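Local coordinates for AlgW protein (Pseudomonas aeruginosa, PDB 7CO3) that is an HtrA-type serine protease, probably an endopeptidase, combining a trypsin-like domain with a PDZ domain, at residues 118-121 with 122-126; 257-261 with 262-266. The protein carries 1 engineered substitution. All blocks are in the same frame, centred on the assembly; numbering follows the deposited sequence.

Contact 1 of 2, residues 118-121 with 122-126; sequences LLTN and NHVTA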
ATOM      1  N   LEU B 118     -25.877  -1.042 -15.016  1.00 35.15           N
ATOM      2  CA  LEU B 118     -24.662  -1.141 -14.219  1.00 30.13           C
ATOM      3  C   LEU B 118     -23.513  -1.326 -15.164  1.00 27.30           C
ATOM      4  O   LEU B 118     -23.640  -2.043 -16.158  1.00 27.24           O
ATOM      5  CB  LEU B 118     -24.704  -2.306 -13.203  1.00 31.29           C
ATOM      6  CG  LEU B 118     -25.642  -2.133 -12.001  1.00 29.17           C
ATOM      7  CD1 LEU B 118     -26.959  -2.794 -12.275  1.00 37.81           C
ATOM      8  CD2 LEU B 118     -25.072  -2.695 -10.695  1.00 36.87           C
ATOM      9  N   LEU B 119     -22.401  -0.667 -14.846  1.00 23.76           N
ATOM     10  CA  LEU B 119     -21.128  -0.899 -15.504  1.00 23.35           C
ATOM     11  C   LEU B 119     -20.235  -1.824 -14.654  1.00 26.24           C
ATOM     12  O   LEU B 119     -20.225  -1.739 -13.417  1.00 27.03           O
ATOM     13  CB  LEU B 119     -20.429   0.442 -15.731  1.00 23.86           C
ATOM     14  CG  LEU B 119     -20.483   1.080 -17.123  1.00 28.66           C
ATOM     15  CD1 LEU B 119     -19.921   2.470 -17.073  1.00 28.76           C
ATOM     16  CD2 LEU B 119     -19.772   0.234 -18.183  1.00 28.67           C
ATOM     17  N   THR B 120     -19.488  -2.696 -15.328  1.00 24.94           N
ATOM     18  CA  THR B 120     -18.461  -3.543 -14.716  1.00 26.86           C
ATOM     19  C   THR B 120     -17.439  -3.868 -15.802  1.00 23.42           C
ATOM     20  O   THR B 120     -17.562  -3.394 -16.937  1.00 28.25           O
ATOM     21  CB  THR B 120     -19.072  -4.812 -14.099  1.00 32.36           C
ATOM     22  OG1 THR B 120     -18.027  -5.614 -13.550  1.00 24.88           O
ATOM     23  CG2 THR B 120     -19.831  -5.661 -15.185  1.00 24.36           C
ATOM     24  N   ASN B 121     -16.417  -4.679 -15.473  1.00 26.56           N
ATOM     25  CA  ASN B 121     -15.452  -5.098 -16.492  1.00 25.76           C
ATOM     26  C   ASN B 121     -15.932  -6.301 -17.302  1.00 25.38           C
ATOM     27  O   ASN B 121     -16.615  -7.184 -16.789  1.00 25.24           O
ATOM     28  CB  ASN B 121     -14.088  -5.490 -15.899  1.00 25.64           C
ATOM     29  CG  ASN B 121     -13.296  -4.313 -15.343  1.00 27.75           C
ATOM     30  OD1 ASN B 121     -12.724  -4.413 -14.262  1.00 27.88           O
ATOM     31  ND2 ASN B 121     -13.271  -3.199 -16.066  1.00 24.70           N
ATOM     32  N   ASN B 122     -15.492  -6.362 -18.569  1.00 26.44           N
ATOM     33  CA  ASN B 122     -15.792  -7.535 -19.388  1.00 28.71           C
ATOM     34  C   ASN B 122     -15.248  -8.804 -18.750  1.00 31.75           C
ATOM     35  O   ASN B 122     -15.949  -9.819 -18.673  1.00 28.66           O
ATOM     36  CB  ASN B 122     -15.221  -7.402 -20.803  1.00 32.13           C
ATOM     37  CG  ASN B 122     -15.576  -8.596 -21.661  1.00 30.40           C
ATOM     38  OD1 ASN B 122     -16.720  -9.065 -21.625  1.00 30.21           O
ATOM     39  ND2 ASN B 122     -14.601  -9.122 -22.390  1.00 30.13           N
ATOM     40  N   HIS B 123     -13.996  -8.767 -18.271  1.00 30.54           N
ATOM     41  CA  HIS B 123     -13.416  -9.998 -17.744  1.00 30.39           C
ATOM     42  C   HIS B 123     -14.124 -10.505 -16.507  1.00 29.18           C
ATOM     43  O   HIS B 123     -13.905 -11.657 -16.137  1.00 36.41           O
ATOM     44  CB  HIS B 123     -11.927  -9.845 -17.449  1.00 38.71           C
ATOM     45  CG  HIS B 123     -11.606  -8.913 -16.318  1.00 41.20           C
ATOM     46  ND1 HIS B 123     -11.412  -9.355 -15.024  1.00 38.94           N
ATOM     47  CD2 HIS B 123     -11.314  -7.583 -16.311  1.00 35.22           C
ATOM     48  CE1 HIS B 123     -11.053  -8.330 -14.261  1.00 40.18           C
ATOM     49  NE2 HIS B 123     -10.998  -7.242 -15.017  1.00 37.84           N
ATOM     50  N   VAL B 124     -14.971  -9.701 -15.866  1.00 26.70           N
ATOM     51  CA  VAL B 124     -15.667 -10.196 -14.679  1.00 28.49           C
ATOM     52  C   VAL B 124     -16.855 -11.065 -15.071  1.00 35.63           C
ATOM     53  O   VAL B 124     -17.135 -12.081 -14.426  1.00 30.99           O
ATOM     54  CB  VAL B 124     -16.106  -9.022 -13.785  1.00 26.48           C
ATOM     55  CG1 VAL B 124     -17.147  -9.457 -12.754  1.00 31.80           C
ATOM     56  CG2 VAL B 124     -14.917  -8.399 -13.078  1.00 33.83           C
ATOM     57  N   THR B 125     -17.582 -10.669 -16.121  1.00 33.68           N
ATOM     58  CA  THR B 125     -18.848 -11.292 -16.484  1.00 34.27           C
ATOM     59  C   THR B 125     -18.762 -12.143 -17.739  1.00 36.41           C
ATOM     60  O   THR B 125     -19.725 -12.847 -18.052  1.00 41.34           O
ATOM     61  CB  THR B 125     -19.928 -10.224 -16.697  1.00 37.52           C
ATOM     62  OG1 THR B 125     -19.379  -9.124 -17.430  1.00 26.88           O
ATOM     63  CG2 THR B 125     -20.483  -9.731 -15.384  1.00 33.92           C
ATOM     64  N   ALA B 126     -17.655 -12.075 -18.467  1.00 36.58           N
ATOM     65  CA  ALA B 126     -17.488 -12.777 -19.730  1.00 36.53           C
ATOM     66  C   ALA B 126     -17.752 -14.278 -19.578  1.00 40.05           C
ATOM     67  O   ALA B 126     -17.106 -14.957 -18.777  1.00 35.69           O
ATOM     68  CB  ALA B 126     -16.085 -12.535 -20.257  1.00 36.43           C
TER

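Contact 2 of 2, residues 257-261 with 262-266; sequences FAIPT and KLALE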
ATOM      1  N   PHE B 257      -5.109   0.649 -11.938  1.00 17.94           N
ATOM      2  CA  PHE B 257      -5.520   1.277 -13.196  1.00 17.57           C
ATOM      3  C   PHE B 257      -7.033   1.285 -13.314  1.00 21.67           C
ATOM      4  O   PHE B 257      -7.671   0.250 -13.114  1.00 21.59           O
ATOM      5  CB  PHE B 257      -4.915   0.537 -14.376  1.00 19.25           C
ATOM      6  CG  PHE B 257      -3.434   0.519 -14.353  1.00 22.01           C
ATOM      7  CD1 PHE B 257      -2.718   1.674 -14.633  1.00 20.58           C
ATOM      8  CD2 PHE B 257      -2.739  -0.655 -14.025  1.00 21.50           C
ATOM      9  CE1 PHE B 257      -1.337   1.670 -14.636  1.00 22.79           C
ATOM     10  CE2 PHE B 257      -1.362  -0.652 -13.999  1.00 24.24           C
ATOM     11  CZ  PHE B 257      -0.663   0.507 -14.292  1.00 26.73           C
ATOM     12  N   ALA B 258      -7.603   2.459 -13.613  1.00 20.16           N
ATOM     13  CA  ALA B 258      -9.037   2.614 -13.758  1.00 16.35           C
ATOM     14  C   ALA B 258      -9.366   3.168 -15.148  1.00 19.75           C
ATOM     15  O   ALA B 258      -8.632   4.009 -15.664  1.00 17.12           O
ATOM     16  CB  ALA B 258      -9.610   3.534 -12.651  1.00 18.61           C
ATOM     17  N   ILE B 259     -10.458   2.676 -15.747  1.00 18.55           N
ATOM     18  CA  ILE B 259     -10.940   3.204 -17.030  1.00 19.41           C
ATOM     19  C   ILE B 259     -11.648   4.533 -16.791  1.00 14.08           C
ATOM     20  O   ILE B 259     -12.609   4.575 -16.037  1.00 18.60           O
ATOM     21  CB  ILE B 259     -11.863   2.192 -17.715  1.00 22.47           C
ATOM     22  CG1 ILE B 259     -11.106   0.894 -17.977  1.00 19.19           C
ATOM     23  CG2 ILE B 259     -12.439   2.776 -19.023  1.00 17.99           C
ATOM     24  CD1 ILE B 259     -12.013  -0.342 -18.251  1.00 21.40           C
ATOM     25  N   PRO B 260     -11.210   5.615 -17.428  1.00 22.54           N
ATOM     26  CA  PRO B 260     -11.820   6.933 -17.189  1.00 24.01           C
ATOM     27  C   PRO B 260     -13.306   6.968 -17.545  1.00 25.57           C
ATOM     28  O   PRO B 260     -13.766   6.294 -18.464  1.00 30.77           O
ATOM     29  CB  PRO B 260     -11.037   7.865 -18.129  1.00 29.61           C
ATOM     30  CG  PRO B 260      -9.897   7.138 -18.563  1.00 27.56           C
ATOM     31  CD  PRO B 260     -10.244   5.657 -18.534  1.00 22.50           C
ATOM     32  N   THR B 261     -14.048   7.795 -16.800  1.00 28.63           N
ATOM     33  CA  THR B 261     -15.498   7.884 -16.941  1.00 29.07           C
ATOM     34  C   THR B 261     -15.892   8.283 -18.359  1.00 31.26           C
ATOM     35  O   THR B 261     -16.858   7.743 -18.916  1.00 29.94           O
ATOM     36  CB  THR B 261     -16.039   8.882 -15.910  1.00 31.01           C
ATOM     37  OG1 THR B 261     -16.141   8.272 -14.602  1.00 30.03           O
ATOM     38  CG2 THR B 261     -17.413   9.378 -16.312  1.00 36.49           C
ATOM     39  N   LYS B 262     -15.129   9.207 -18.962  1.00 33.86           N
ATOM     40  CA  LYS B 262     -15.448   9.714 -20.298  1.00 41.41           C
ATOM     41  C   LYS B 262     -15.444   8.595 -21.335  1.00 37.50           C
ATOM     42  O   LYS B 262     -16.349   8.517 -22.172  1.00 37.77           O
ATOM     43  CB  LYS B 262     -14.466  10.822 -20.695  1.00 40.32           C
ATOM     44  CG  LYS B 262     -14.739  11.461 -22.088  1.00 44.76           C
ATOM     45  CD  LYS B 262     -14.166  12.876 -22.181  1.00 82.51           C
ATOM     46  CE  LYS B 262     -12.998  12.962 -23.161  1.00 85.30           C
ATOM     47  NZ  LYS B 262     -12.410  14.337 -23.230  1.00 84.94           N
ATOM     48  N   LEU B 263     -14.429   7.726 -21.301  1.00 35.43           N
ATOM     49  CA  LEU B 263     -14.440   6.539 -22.144  1.00 32.99           C
ATOM     50  C   LEU B 263     -15.568   5.600 -21.763  1.00 34.95           C
ATOM     51  O   LEU B 263     -16.276   5.096 -22.639  1.00 38.99           O
ATOM     52  CB  LEU B 263     -13.101   5.800 -22.052  1.00 35.35           C
ATOM     53  CG  LEU B 263     -12.919   4.561 -22.934  1.00 36.02           C
ATOM     54  CD1 LEU B 263     -13.292   4.938 -24.387  1.00 46.21           C
ATOM     55  CD2 LEU B 263     -11.485   4.033 -22.873  1.00 39.03           C
ATOM     56  N   ALA B 264     -15.746   5.337 -20.463  1.00 34.21           N
ATOM     57  CA  ALA B 264     -16.707   4.314 -20.064  1.00 30.70           C
ATOM     58  C   ALA B 264     -18.143   4.715 -20.401  1.00 37.47           C
ATOM     59  O   ALA B 264     -18.976   3.848 -20.719  1.00 29.06           O
ATOM     60  CB  ALA B 264     -16.568   4.002 -18.572  1.00 27.99           C
ATOM     61  N   LEU B 265     -18.471   6.014 -20.285  1.00 34.84           N
ATOM     62  CA  LEU B 265     -19.835   6.461 -20.571  1.00 39.93           C
ATOM     63  C   LEU B 265     -20.188   6.285 -22.051  1.00 40.78           C
ATOM     64  O   LEU B 265     -21.314   5.884 -22.377  1.00 41.46           O
ATOM     65  CB  LEU B 265     -20.024   7.914 -20.141  1.00 42.87           C
ATOM     66  CG  LEU B 265     -19.917   8.233 -18.658  1.00 41.02           C
ATOM     67  CD1 LEU B 265     -20.312   9.667 -18.340  1.00 41.82           C
ATOM     68  CD2 LEU B 265     -20.782   7.258 -17.912  1.00 47.14           C
ATOM     69  N   GLU B 266     -19.242   6.580 -22.948  1.00 38.46           N
ATOM     70  CA  GLU B 266     -19.423   6.323 -24.380  1.00 45.58           C
ATOM     71  C   GLU B 266     -19.828   4.878 -24.618  1.00 43.71           C
ATOM     72  O   GLU B 266     -20.939   4.593 -25.102  1.00 44.29           O
ATOM     73  CB  GLU B 266     -18.121   6.580 -25.144  1.00 49.69           C
ATOM     74  CG  GLU B 266     -17.804   7.987 -25.586  1.00 83.84           C
ATOM     75  CD  GLU B 266     -16.325   8.119 -25.914  1.00115.50           C
ATOM     76  OE1 GLU B 266     -15.843   7.373 -26.793  1.00127.79           O
ATOM     77  OE2 GLU B 266     -15.636   8.933 -25.264  1.00126.35           O
TER

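Contact 1 of 2, residues 118-121 with 122-126
Asn121 and His123 set their side chains next to each other, pointing the same way, with the amide and imidazole planes only 19° apart and Asn121 CB touching the imidazole. Val124 CG2 sits 3.9 Å above one face of the His123 ring, offset toward its rim. Beside them the carbonyl of Asn121 turns inward and accepts the amide of Val124, with Asn121 O to Val124 N at 3.1 Å and an N-H...O angle of 148°. Thr125 OG1 also approaches Asn121 O, at 3.4 Å, a weak and unsettled interaction.

On the barrel side, the methyls of Thr120 and Thr125 meet tip to tip, Thr120 CG2 lying 4.1 Å from Thr125 CG2, while Thr120 OG1 passes 3.9 Å from Val124 CB. With OG1 anti to the backbone N (chi1 179°), that hydroxyl finds its bond with Ser108 O on strand 104-113. Leu69 of strand 66-72 lies against Thr120, Val124 and Thr125.

Further out, the Asn121 amide is fixed by its ND2, which is hydrogen-bonded to both Asp153 O and Thr243 OG1. Asp153 also takes the backbone N of His123 on its OD1, and the engineered Ala227 touches both Asn121 and His123. This layout, in a peptidase of family S1C, is consistent with His123 and Asp153 being the triad histidine and aspartate and with Ala227 standing at the serine position. The chemistry implies a histidine held through its main chain: the carbonyl of Asn121 closes the turn that carries it, and the aspartate grips its amide.

Contact 2 of 2, residues 257-261 with 262-266
Thr261 and Leu265, one helical turn apart, form the close-packed side of this junction. Their side chains run alongside each other in the same direction, with Thr261 CG2 3.5 Å from Leu265 CD1. Closer still, Leu265 CG comes within 3.1 Å of Thr261 O. The same turn is drawn in by a short backbone bond, Leu265 N to Thr261 O at 2.7 Å. Just before it, Pro260, at the N-cap, gives its carbonyl O to Ala264 N at 3.0 Å, a bond that starts the helical pattern immediately after the strand.

Packing on the next face is looser. Ile259 CG2, anti to the backbone N, reaches Leu263 CD2 at 4.2 Å and Ala264 CB at 4.3 Å; Ile259 and Ala264 are buried, with Leu154 from strand 154-158 covering both, while Leu263 is partly open to solvent.

Lys262 and the poorly ordered Glu266 occupy the solvent side. Lys262 NZ makes a long, weak ion pair with Asp173, whereas the backbone N of Lys262 is secured by Ser172 OG. The axes of strand 257-260 and helix 262-266 lie 57° apart, in the strand-to-helix step with which the second barrel of a trypsin-like domain passes into its C-terminal helix.

Contacts 1 and 2 belong to the two halves of the trypsin-like domain: residues 118-126 leave a strand of the closed six-stranded barrel, and residues 257-266 leave the second sheet. Their centres are about 13 Å apart, yet they meet directly. Asn121 ND2 packs 3.8 Å from Ile259 CD1, and Leu119 CD1 lies 4.0 Å from Ala264 CB, bringing the first turn of the later helix against the earlier barrel. Thr243 ties the pair together, since it hydrogen-bonds Asn121 through OG1 and pairs by backbone with Phe257. The probable active site lies at this interface, on the side of contact 1; contact 2 reaches it through Ile259, which packs on Asn121.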